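Local coordinates for activated BY transcription factor SSRB (Salmonella enterica, PDB 2WNW), which belongs to glycosyl hydrolase family 30 and joins a TIM-barrel domain to a beta-sandwich domain, at residues 92-97 and 142-147; 86-91 and 175-180; 57-62 and 339-344; 198-201 and 206-209; 50-55 and 135-140. One frame throughout, in Å; residues are numbered along the deposited sequence.

How the contacts relate
All five contacts lie in the TIM barrel. Contact 1 is the one that meets the glycerol, which sits among loops at the C-terminal ends of the barrel strands. Contact 2 lies about 11 Å from it, centre to centre, and runs from strand 85-90 to helix 167-183. Contact 5, about 10 Å from contact 2 between centres, joins the end of strand 48-51 to strand 138-143 and the turn before it. Between centres, contacts 3 and 4 lie about 14 and 13 Å from contact 1. Asn-342 ND2 of contact 3 bonds Asp-94 OD2, and Cys-206 SG of contact 4 packs on Pro-146. Contacts 3 and 4 do not touch; their nearest atoms are about 7 Å apart.

Contact 1: 92-97 and 142-147; sequences SCDFSL and SPWSPP. With GOL (glycerol), chain F.
Cys-93 sets its CB over one face of the Trp-144 indole. This atom is 3.4 Å from the centroid of the five-membered ring and only 7° off the ring normal, a CH-pi contact. SG goes on toward the six-membered ring and stays above it, 4.8 Å from that centroid. This sulfur-aromatic contact follows from the first torsion (chi1 66°), which sets SG between the backbone N and the carbonyl carbon. Beside this contact, Trp-144 CB comes to 3.4 Å from Ser-92 O. A water joins the two backbones there. It accepts from Trp-144 N at 2.8 Å and lies within bonding distance of Ser-92 O. Segment 92-97 follows the second strand of the TIM barrel and 142-147 runs off the end of the third, at the C-terminal ends where the pocket of this fold opens. Glycerol, probably from the crystallisation liquor, occupies that pocket. It meets the edge of the indole: Trp-144 NE1 donates to glycerol O2 at 2.9 Å, with an N-H...O angle of 156°. Asp-94 turns its carboxylate to the same molecule, and OD2 accepts from glycerol O1 at 2.8 Å. OD1 is modelled so near glycerol O2 that this second bond is doubtful in detail. Asp-94 OD2 also takes bonds from Asn-342 and Asn-346, which hold the carboxylate in place. Glu-196, Glu-294 and Trp-331 bind the glycerol as well.

Contact 2: 86-91 and 175-180; sequences ARMPIQ and INYLLE
Tyr-177 is the residue of helix 175-180 that meets Met-88, Pro-89 and Ile-90 of the barrel strand. Two residues earlier, Ile-175 faces another way and packs on Arg-224 and Leu-225 of helix 210-227. Tyr-177 holds CG anti to its own N (chi1 161°), which sends the ring from the helix to the strand. One face of the ring receives Ile-90. CG1 stands 3.9 Å from the ring centroid and 15° off the normal, a CH-pi contact, while CG2 and CD1 reach other parts of the same face. The phenol oxygen goes deeper. Met-88 lies beside it, with CE 3.5 Å and CG 3.6 Å from Tyr-177 OH. A water at the ring edge, in the ring plane, joins the hydroxyl to the strand. It is 2.8 Å from Tyr-177 OH and donates to Pro-89 O at 2.7 Å. The hydroxyl thus has a polar partner although its carbon neighbours are apolar. Next, Leu-178 turns to Leu-225. Glu-180, two residues on, forms a salt bridge with Arg-183. The axes of the short segments 86-90 and 175-180 approach to 10.6 Å, with 125° between their N-to-C directions. Helix 167-183 follows the third barrel strand, 138-143. It lies on the outer layer of the barrel, with Tyr-177 reaching past Ala-141 of that strand to the second strand, 85-90, and helix 210-227 on its flank.

Contact 3: 57-62 and 339-344; sequences GVVFNS and GGPNHQ
A cis peptide bond joins Gly-340 to Pro-341 where the loop meets Val-59. The cis form puts Gly-340 O and Pro-341 CD on the same side of the peptide, and both face one methyl. Val-59 CG2 is 3.9 Å from Pro-341 CD and 4.0 Å from Gly-340 O. The valine and the proline ring cross at a slant. CG2 stands anti to the carbonyl carbon of Val-59, next to its backbone N, which directs this branch at the loop. Leu-334 and Tyr-354 also pack on Val-59. Helix 54-61 follows the first strand of the TIM barrel, and the loop 339-344 comes after the eighth. The contact therefore lies near the seam where the first and last strands close the barrel. Near the end of the helix, Ser-62 OG donates to Val-59 O at 2.6 Å. Past the proline the loop makes an Asx turn. Gln-344 N donates to Asn-342 OD1 at 2.9 Å, with an N-H...O angle of 152°. Asn-346 N is a second donor to that oxygen. The amide is thus fixed on its oxygen side.

Contact 4: 198-201 and 206-209; sequences VAVK and CLYS
Leu-207 has the most surface buried by the contact. Its branched end lies against the chain of 198-201. CD2 rests on the peptide between Val-198 and Ala-199, at 3.4 Å from both Val-198 C and Ala-199 N. Leu-207 CD1 meets Val-200 at 3.8 Å from its CG2, and CD2 is also near that methyl. The first torsion (chi1 -55°) sets CG anti to the carbonyl carbon of Leu-207 and turns both methyls to 198-201. Val-200 answers with CG2, the branch beside its backbone N. The two side chains meet methyl against methyl. Val-198 gives mainly its backbone. Its CB points away from 206-209, and CG1 comes only to 4.4 Å from Tyr-208 O. Water 3 bridges the backbones beside this apolar patch. It lies 2.9 Å from Ala-199 O and takes a longer bond of 3.3 Å from Cys-206 N. Next to the patch, backbone bonds tie Tyr-208 to Pro-197 and Leu-207 to Gly-160. Ser-209 then N-caps helix 210-227, and its N bonds Glu-212 OE2, consistent with a capping box. Both segments belong to one irregular loop after strand 190-192. It is a loop that folds back on itself at the C-terminal end of the fourth strand of a TIM barrel, on the protein surface.

Contact 5: 50-55 and 135-140; sequences GSFTEG and PHMKLM
Between Met-137 and Leu-139, the two residues that meet Phe-52, the NZ atom of Lys-138 is gripped by two carboxylates. It makes salt bridges with Asp-46 OD2 and Glu-234 OE1. Its neighbours in sequence send their side chains to the phenyl ring of Phe-52 instead. Leu-139 comes to the ring edge, with CD2 near the ring plane and 4.2 Å from Phe-52 CE1. The two side chains cross at about a right angle. Met-137 reaches the far end of the ring, where its CE is 4.2 Å from Phe-52 CZ. The methionine is extended as far as SD and then bends (chi3 69°), which brings the methyl round to the phenyl. Phe-52 directly follows strand 48-51, which is not adjacent to the strand of Leu-139. In the TIM barrel, strand 85-90 runs between 48-51 and 138-143, and Ala-86 on that middle strand touches all three side chains. Phe-52 and Met-137 also meet helix 124-133, through Leu-126, Ile-127 and Ala-130 for the ring and Leu-131 for the methionine. That helix is part of the beta-alpha-beta crossover from strand 85-90 to strand 138-143. Backbone bonds of Met-140 with Ala-86 and Met-88 tie the middle strand to 138-143. After Phe-52, Thr-53 N-caps helix 54-61, with OG1 accepting from Ala-56 N.

Contact 1: 92-97 and 142-147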
# COMPACT_ATOMS: atom_id res chain seq x y z
N SER A 92 30.16 22.08 4.07
CA SER A 92 30.09 21.46 2.75
C SER A 92 29.46 20.07 2.59
O SER A 92 29.47 19.24 3.50
CB SER A 92 31.50 21.42 2.14
OG SER A 92 32.37 20.66 2.96
N CYS A 93 28.88 19.86 1.41
CA CYS A 93 28.30 18.58 1.02
C CYS A 93 28.99 18.30 -0.31
O CYS A 93 29.83 19.10 -0.73
CB CYS A 93 26.77 18.66 0.87
SG CYS A 93 26.13 19.69 -0.48
N ASP A 94 28.67 17.20 -0.99
CA ASP A 94 29.34 16.92 -2.26
C ASP A 94 29.07 17.99 -3.31
O ASP A 94 29.92 18.27 -4.16
CB ASP A 94 28.98 15.52 -2.78
CG ASP A 94 27.49 15.31 -2.92
OD1 ASP A 94 26.74 15.71 -2.00
OD2 ASP A 94 27.07 14.73 -3.94
N PHE A 95 27.88 18.59 -3.26
CA PHE A 95 27.56 19.63 -4.22
C PHE A 95 28.09 20.98 -3.74
O PHE A 95 27.34 21.90 -3.40
CB PHE A 95 26.05 19.69 -4.48
CG PHE A 95 25.60 18.68 -5.49
CD1 PHE A 95 25.20 17.40 -5.10
CD2 PHE A 95 25.65 18.98 -6.85
CE1 PHE A 95 24.86 16.43 -6.06
CE2 PHE A 95 25.32 18.03 -7.81
CZ PHE A 95 24.92 16.75 -7.41
N SER A 96 29.42 21.06 -3.72
CA SER A 96 30.14 22.26 -3.31
C SER A 96 31.37 22.34 -4.20
O SER A 96 31.73 21.36 -4.86
CB SER A 96 30.58 22.16 -1.85
OG SER A 96 29.48 21.98 -0.98
N LEU A 97 32.02 23.50 -4.23
CA LEU A 97 33.21 23.67 -5.05
C LEU A 97 34.35 22.87 -4.41
O LEU A 97 35.36 22.58 -5.05
CB LEU A 97 33.58 25.15 -5.13
CG LEU A 97 32.53 26.06 -5.77
CD1 LEU A 97 33.01 27.51 -5.74
CD2 LEU A 97 32.28 25.62 -7.21
N SER A 142 20.99 20.48 7.59
CA SER A 142 21.59 19.19 7.91
C SER A 142 23.08 19.20 7.60
O SER A 142 23.51 19.78 6.61
CB SER A 142 20.96 18.07 7.06
OG SER A 142 19.55 18.01 7.20
N PRO A 143 23.89 18.56 8.46
CA PRO A 143 25.33 18.52 8.23
C PRO A 143 25.72 17.24 7.48
O PRO A 143 25.07 16.21 7.63
CB PRO A 143 25.93 18.50 9.64
CG PRO A 143 24.75 18.64 10.59
CD PRO A 143 23.57 18.12 9.82
N TRP A 144 26.75 17.33 6.65
CA TRP A 144 27.26 16.17 5.94
C TRP A 144 28.51 15.74 6.71
O TRP A 144 28.89 14.57 6.71
CB TRP A 144 27.60 16.54 4.49
CG TRP A 144 26.52 16.20 3.49
CD1 TRP A 144 26.61 15.29 2.47
CD2 TRP A 144 25.22 16.80 3.38
NE1 TRP A 144 25.44 15.28 1.74
CE2 TRP A 144 24.57 16.20 2.27
CE3 TRP A 144 24.53 17.78 4.11
CZ2 TRP A 144 23.27 16.54 1.87
CZ3 TRP A 144 23.23 18.13 3.71
CH2 TRP A 144 22.62 17.51 2.60
N SER A 145 29.16 16.70 7.37
CA SER A 145 30.36 16.39 8.15
C SER A 145 30.87 17.52 9.03
O SER A 145 30.85 18.69 8.64
CB SER A 145 31.51 15.95 7.23
OG SER A 145 32.71 15.75 7.98
N PRO A 146 31.32 17.18 10.25
CA PRO A 146 31.86 18.18 11.18
C PRO A 146 33.23 18.55 10.61
O PRO A 146 33.69 17.93 9.65
CB PRO A 146 32.00 17.40 12.49
CG PRO A 146 30.94 16.33 12.38
CD PRO A 146 31.08 15.90 10.94
N PRO A 147 33.90 19.57 11.18
CA PRO A 147 35.22 19.96 10.67
C PRO A 147 36.16 18.76 10.76
O PRO A 147 35.99 17.90 11.63
CB PRO A 147 35.64 21.09 11.62
CG PRO A 147 34.32 21.68 12.06
CD PRO A 147 33.48 20.44 12.29
C1 GOL F . 23.91 13.04 -2.47
O1 GOL F . 24.41 13.87 -3.51
C2 GOL F . 24.09 13.76 -1.11
O2 GOL F . 25.42 14.12 -0.91
C3 GOL F . 23.75 12.87 0.09
O3 GOL F . 22.44 12.38 0.11
O HOH W 1 28.60 19.31 6.06

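Contact 2: 86-91 and 175-180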
# COMPACT_ATOMS: atom_id res chain seq x y z
N ALA A 86 12.48 23.64 2.34
CA ALA A 86 13.82 23.64 1.78
C ALA A 86 14.78 22.97 2.75
O ALA A 86 14.53 22.90 3.95
CB ALA A 86 14.28 25.06 1.48
N ARG A 87 15.88 22.45 2.20
CA ARG A 87 16.91 21.83 3.02
C ARG A 87 18.22 22.43 2.54
O ARG A 87 18.37 22.74 1.36
CB ARG A 87 16.91 20.30 2.82
CG ARG A 87 17.97 19.54 3.62
CD ARG A 87 17.54 18.09 3.85
NE ARG A 87 18.54 17.26 4.51
CZ ARG A 87 19.41 16.47 3.87
NH1 ARG A 87 19.41 16.40 2.55
NH2 ARG A 87 20.25 15.72 4.56
N MET A 88 19.14 22.63 3.47
CA MET A 88 20.44 23.21 3.14
C MET A 88 21.51 22.58 4.02
O MET A 88 21.21 22.09 5.11
CB MET A 88 20.40 24.72 3.31
CG MET A 88 19.85 25.18 4.65
SD MET A 88 19.32 26.90 4.55
CE MET A 88 18.86 27.22 6.26
N PRO A 89 22.76 22.57 3.56
CA PRO A 89 23.86 21.99 4.32
C PRO A 89 24.57 22.89 5.32
O PRO A 89 24.75 24.09 5.09
CB PRO A 89 24.81 21.53 3.22
CG PRO A 89 24.70 22.67 2.24
CD PRO A 89 23.19 22.91 2.19
N ILE A 90 24.94 22.29 6.45
CA ILE A 90 25.70 22.96 7.50
C ILE A 90 27.11 22.50 7.14
O ILE A 90 27.48 21.35 7.37
CB ILE A 90 25.28 22.45 8.90
CG1 ILE A 90 23.81 22.81 9.16
CG2 ILE A 90 26.19 23.06 9.98
CD1 ILE A 90 23.25 22.29 10.49
N GLN A 91 27.88 23.42 6.56
CA GLN A 91 29.23 23.18 6.05
C GLN A 91 29.07 22.46 4.71
O GLN A 91 27.94 22.25 4.25
CB GLN A 91 30.09 22.38 7.04
CG GLN A 91 30.23 23.07 8.40
CD GLN A 91 31.39 22.56 9.24
OE1 GLN A 91 31.68 21.36 9.27
NE2 GLN A 91 32.03 23.48 9.95
N ILE A 175 24.99 25.87 16.59
CA ILE A 175 24.23 26.99 17.15
C ILE A 175 24.71 28.29 16.49
O ILE A 175 23.89 29.14 16.12
CB ILE A 175 24.42 27.09 18.68
CG1 ILE A 175 23.79 25.87 19.37
CG2 ILE A 175 23.77 28.38 19.20
CD1 ILE A 175 22.28 25.77 19.20
N ASN A 176 26.02 28.45 16.34
CA ASN A 176 26.53 29.67 15.71
C ASN A 176 26.09 29.76 14.25
O ASN A 176 25.90 30.86 13.71
CB ASN A 176 28.05 29.75 15.82
CG ASN A 176 28.48 30.37 17.14
OD1 ASN A 176 28.84 29.67 18.08
ND2 ASN A 176 28.43 31.70 17.21
N TYR A 177 25.94 28.61 13.61
CA TYR A 177 25.47 28.56 12.23
C TYR A 177 24.06 29.17 12.24
O TYR A 177 23.73 30.03 11.41
CB TYR A 177 25.40 27.10 11.76
CG TYR A 177 24.52 26.87 10.54
CD1 TYR A 177 25.02 27.02 9.25
CD2 TYR A 177 23.19 26.48 10.69
CE1 TYR A 177 24.22 26.80 8.14
CE2 TYR A 177 22.37 26.26 9.59
CZ TYR A 177 22.89 26.42 8.31
OH TYR A 177 22.10 26.19 7.22
N LEU A 178 23.24 28.73 13.19
CA LEU A 178 21.87 29.23 13.31
C LEU A 178 21.83 30.73 13.61
O LEU A 178 21.02 31.46 13.04
CB LEU A 178 21.11 28.46 14.40
CG LEU A 178 20.82 26.98 14.12
CD1 LEU A 178 20.18 26.34 15.35
CD2 LEU A 178 19.89 26.86 12.92
N LEU A 179 22.71 31.20 14.50
CA LEU A 179 22.76 32.62 14.84
C LEU A 179 23.22 33.43 13.63
O LEU A 179 22.68 34.51 13.35
CB LEU A 179 23.71 32.85 16.01
CG LEU A 179 23.28 32.19 17.33
CD1 LEU A 179 24.35 32.39 18.38
CD2 LEU A 179 21.95 32.78 17.78
N GLU A 180 24.22 32.91 12.93
CA GLU A 180 24.76 33.55 11.73
C GLU A 180 23.65 33.76 10.70
O GLU A 180 23.48 34.86 10.17
CB GLU A 180 25.88 32.69 11.15
CG GLU A 180 26.23 32.94 9.69
CD GLU A 180 26.69 34.35 9.40
OE1 GLU A 180 27.17 35.04 10.33
OE2 GLU A 180 26.58 34.78 8.23
O HOH W 2 23.18 26.25 4.69

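Contact 3: 57-62 and 339-344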
# COMPACT_ATOMS: atom_id res chain seq x y z
N GLY A 57 23.84 27.50 -5.44
CA GLY A 57 24.08 28.91 -5.20
C GLY A 57 25.04 29.53 -6.20
O GLY A 57 24.80 30.62 -6.71
N VAL A 58 26.13 28.82 -6.48
CA VAL A 58 27.13 29.30 -7.44
C VAL A 58 26.51 29.40 -8.83
O VAL A 58 26.79 30.34 -9.58
CB VAL A 58 28.36 28.36 -7.46
CG1 VAL A 58 29.23 28.65 -8.67
CG2 VAL A 58 29.18 28.57 -6.18
N VAL A 59 25.67 28.43 -9.18
CA VAL A 59 25.01 28.44 -10.48
C VAL A 59 24.03 29.61 -10.53
O VAL A 59 23.95 30.32 -11.53
CB VAL A 59 24.25 27.12 -10.72
CG1 VAL A 59 23.44 27.19 -12.02
CG2 VAL A 59 25.25 25.97 -10.79
N PHE A 60 23.31 29.81 -9.43
CA PHE A 60 22.35 30.91 -9.34
C PHE A 60 23.06 32.25 -9.51
O PHE A 60 22.60 33.13 -10.24
CB PHE A 60 21.64 30.89 -7.99
CG PHE A 60 20.79 32.11 -7.73
CD1 PHE A 60 19.58 32.28 -8.40
CD2 PHE A 60 21.21 33.09 -6.84
CE1 PHE A 60 18.80 33.41 -8.17
CE2 PHE A 60 20.43 34.22 -6.60
CZ PHE A 60 19.22 34.38 -7.27
N ASN A 61 24.18 32.41 -8.81
CA ASN A 61 24.95 33.65 -8.88
C ASN A 61 25.44 33.95 -10.30
O ASN A 61 25.67 35.10 -10.65
CB ASN A 61 26.14 33.60 -7.92
CG ASN A 61 25.74 33.64 -6.45
OD1 ASN A 61 24.60 33.98 -6.11
ND2 ASN A 61 26.68 33.32 -5.58
N SER A 62 25.62 32.91 -11.11
CA SER A 62 26.11 33.08 -12.47
C SER A 62 25.02 33.47 -13.47
O SER A 62 25.32 33.75 -14.63
CB SER A 62 26.80 31.80 -12.96
OG SER A 62 25.84 30.80 -13.28
N GLY A 339 25.14 18.94 -14.60
CA GLY A 339 24.71 18.37 -13.33
C GLY A 339 25.68 18.63 -12.20
O GLY A 339 25.76 17.86 -11.23
N GLY A 340 26.43 19.73 -12.31
CA GLY A 340 27.39 20.09 -11.29
C GLY A 340 27.15 21.51 -10.82
O GLY A 340 26.12 22.10 -11.15
N PRO A 341 28.09 22.11 -10.08
CA PRO A 341 29.38 21.53 -9.66
C PRO A 341 29.28 20.57 -8.48
O PRO A 341 28.46 20.75 -7.58
CB PRO A 341 30.21 22.77 -9.33
CG PRO A 341 29.18 23.67 -8.72
CD PRO A 341 27.98 23.51 -9.64
N ASN A 342 30.15 19.56 -8.48
CA ASN A 342 30.20 18.56 -7.41
C ASN A 342 31.69 18.26 -7.22
O ASN A 342 32.35 17.82 -8.16
CB ASN A 342 29.44 17.30 -7.82
CG ASN A 342 29.36 16.27 -6.71
OD1 ASN A 342 30.35 15.64 -6.35
ND2 ASN A 342 28.16 16.10 -6.15
N HIS A 343 32.22 18.49 -6.02
CA HIS A 343 33.65 18.29 -5.80
C HIS A 343 34.16 16.85 -5.83
O HIS A 343 35.35 16.61 -5.68
CB HIS A 343 34.10 19.03 -4.53
CG HIS A 343 33.80 18.32 -3.25
ND1 HIS A 343 34.58 17.29 -2.77
CD2 HIS A 343 32.85 18.53 -2.31
CE1 HIS A 343 34.12 16.90 -1.59
NE2 HIS A 343 33.07 17.64 -1.29
N GLN A 344 33.26 15.89 -6.03
CA GLN A 344 33.66 14.49 -6.13
C GLN A 344 33.20 13.89 -7.46
O GLN A 344 33.27 12.68 -7.66
CB GLN A 344 33.10 13.66 -4.97
CG GLN A 344 34.03 13.58 -3.78
CD GLN A 344 35.38 12.98 -4.13
OE1 GLN A 344 36.40 13.66 -4.08
NE2 GLN A 344 35.38 11.70 -4.50

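Contact 4: 198-201 and 206-209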
# COMPACT_ATOMS: atom_id res chain seq x y z
N VAL A 198 24.95 6.35 8.63
CA VAL A 198 25.51 5.00 8.57
C VAL A 198 26.26 4.76 7.27
O VAL A 198 26.69 3.64 6.99
CB VAL A 198 24.40 3.92 8.70
CG1 VAL A 198 23.67 4.08 10.02
CG2 VAL A 198 23.43 4.01 7.53
N ALA A 199 26.43 5.81 6.47
CA ALA A 199 27.10 5.65 5.18
C ALA A 199 28.39 6.42 4.97
O ALA A 199 28.45 7.64 5.11
CB ALA A 199 26.12 5.97 4.06
N VAL A 200 29.43 5.68 4.60
CA VAL A 200 30.72 6.29 4.30
C VAL A 200 30.66 6.69 2.83
O VAL A 200 30.23 5.91 1.99
CB VAL A 200 31.88 5.28 4.47
CG1 VAL A 200 33.18 5.92 4.03
CG2 VAL A 200 31.97 4.81 5.93
N LYS A 201 31.06 7.92 2.53
CA LYS A 201 31.06 8.40 1.15
C LYS A 201 32.45 8.94 0.82
O LYS A 201 33.20 9.29 1.73
CB LYS A 201 30.04 9.53 0.98
CG LYS A 201 28.60 9.13 1.26
CD LYS A 201 28.09 8.14 0.23
CE LYS A 201 26.63 7.82 0.45
NZ LYS A 201 26.14 6.80 -0.53
N CYS A 206 29.91 11.38 7.73
CA CYS A 206 30.30 11.15 9.12
C CYS A 206 29.36 10.09 9.69
O CYS A 206 28.14 10.18 9.51
CB CYS A 206 30.18 12.45 9.91
SG CYS A 206 30.81 12.37 11.61
N LEU A 207 29.92 9.11 10.39
CA LEU A 207 29.13 8.03 10.97
C LEU A 207 28.74 8.23 12.43
O LEU A 207 29.53 8.73 13.23
CB LEU A 207 29.88 6.70 10.85
CG LEU A 207 30.35 6.25 9.47
CD1 LEU A 207 31.18 4.98 9.62
CD2 LEU A 207 29.16 6.01 8.56
N TYR A 208 27.53 7.81 12.76
CA TYR A 208 26.99 7.87 14.12
C TYR A 208 26.18 6.60 14.31
O TYR A 208 25.46 6.18 13.40
CB TYR A 208 26.01 9.03 14.31
CG TYR A 208 26.58 10.43 14.34
CD1 TYR A 208 26.75 11.10 15.56
CD2 TYR A 208 26.85 11.12 13.16
CE1 TYR A 208 27.17 12.44 15.58
CE2 TYR A 208 27.26 12.44 13.18
CZ TYR A 208 27.41 13.10 14.39
OH TYR A 208 27.78 14.42 14.39
N SER A 209 26.29 5.99 15.48
CA SER A 209 25.48 4.81 15.77
C SER A 209 24.15 5.45 16.18
O SER A 209 24.11 6.66 16.40
CB SER A 209 26.05 4.04 16.96
OG SER A 209 26.02 4.85 18.13
O HOH W 3 27.48 10.27 5.83

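Contact 5: 50-55 and 135-140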
# COMPACT_ATOMS: atom_id res chain seq x y z
N GLY A 50 12.76 22.17 -2.38
CA GLY A 50 14.01 21.62 -2.88
C GLY A 50 15.17 22.08 -2.01
O GLY A 50 14.97 22.76 -1.00
N SER A 51 16.39 21.76 -2.42
CA SER A 51 17.55 22.12 -1.61
C SER A 51 18.49 23.19 -2.14
O SER A 51 18.76 23.28 -3.34
CB SER A 51 18.37 20.86 -1.33
OG SER A 51 17.56 19.82 -0.82
N PHE A 52 18.97 24.00 -1.21
CA PHE A 52 19.93 25.05 -1.49
C PHE A 52 21.29 24.46 -1.14
O PHE A 52 21.51 24.05 -0.00
CB PHE A 52 19.71 26.28 -0.59
CG PHE A 52 18.35 26.91 -0.72
CD1 PHE A 52 17.45 26.87 0.35
CD2 PHE A 52 17.98 27.58 -1.87
CE1 PHE A 52 16.21 27.49 0.26
CE2 PHE A 52 16.74 28.22 -1.97
CZ PHE A 52 15.85 28.17 -0.90
N THR A 53 22.19 24.40 -2.11
CA THR A 53 23.54 23.89 -1.88
C THR A 53 24.51 24.93 -2.44
O THR A 53 24.09 25.80 -3.20
CB THR A 53 23.80 22.56 -2.61
OG1 THR A 53 23.57 22.73 -4.01
CG2 THR A 53 22.89 21.46 -2.07
N GLU A 54 25.78 24.84 -2.07
CA GLU A 54 26.75 25.79 -2.59
C GLU A 54 26.74 25.68 -4.12
O GLU A 54 26.85 26.68 -4.82
CB GLU A 54 28.15 25.50 -2.06
CG GLU A 54 29.25 26.21 -2.86
CD GLU A 54 30.56 26.31 -2.12
OE1 GLU A 54 30.74 27.29 -1.36
OE2 GLU A 54 31.42 25.42 -2.30
N GLY A 55 26.58 24.46 -4.62
CA GLY A 55 26.54 24.25 -6.06
C GLY A 55 25.40 25.03 -6.69
O GLY A 55 25.60 25.76 -7.67
N PRO A 135 8.49 34.55 2.29
CA PRO A 135 9.14 34.74 3.59
C PRO A 135 8.72 33.72 4.65
O PRO A 135 9.31 33.68 5.73
CB PRO A 135 8.76 36.17 3.96
CG PRO A 135 7.41 36.31 3.36
CD PRO A 135 7.58 35.68 1.99
N HIS A 136 7.73 32.89 4.34
CA HIS A 136 7.25 31.90 5.30
C HIS A 136 7.75 30.47 5.06
O HIS A 136 7.26 29.52 5.66
CB HIS A 136 5.72 31.92 5.34
CG HIS A 136 5.16 33.19 5.88
ND1 HIS A 136 4.22 33.95 5.20
CD2 HIS A 136 5.41 33.86 7.03
CE1 HIS A 136 3.93 35.03 5.90
NE2 HIS A 136 4.63 35.00 7.02
N MET A 137 8.74 30.33 4.17
CA MET A 137 9.30 29.01 3.89
C MET A 137 9.82 28.38 5.18
O MET A 137 10.39 29.08 6.02
CB MET A 137 10.48 29.12 2.92
CG MET A 137 10.14 29.51 1.50
SD MET A 137 11.64 29.43 0.51
CE MET A 137 11.91 27.64 0.49
N LYS A 138 9.64 27.08 5.31
CA LYS A 138 10.13 26.36 6.48
C LYS A 138 11.47 25.76 6.04
O LYS A 138 11.51 24.89 5.17
CB LYS A 138 9.15 25.25 6.87
CG LYS A 138 9.60 24.41 8.06
CD LYS A 138 8.66 23.23 8.30
CE LYS A 138 9.15 22.37 9.45
NZ LYS A 138 8.31 21.15 9.66
N LEU A 139 12.56 26.22 6.65
CA LEU A 139 13.89 25.76 6.28
C LEU A 139 14.50 24.73 7.22
O LEU A 139 14.40 24.84 8.44
CB LEU A 139 14.83 26.97 6.17
CG LEU A 139 14.32 28.13 5.30
CD1 LEU A 139 15.31 29.29 5.36
CD2 LEU A 139 14.13 27.67 3.87
N MET A 140 15.14 23.72 6.62
CA MET A 140 15.78 22.65 7.37
C MET A 140 17.27 22.63 7.05
O MET A 140 17.67 22.79 5.90
CB MET A 140 15.16 21.31 6.97
CG MET A 140 15.77 20.10 7.66
SD MET A 140 14.94 18.59 7.11
CE MET A 140 15.83 17.33 8.02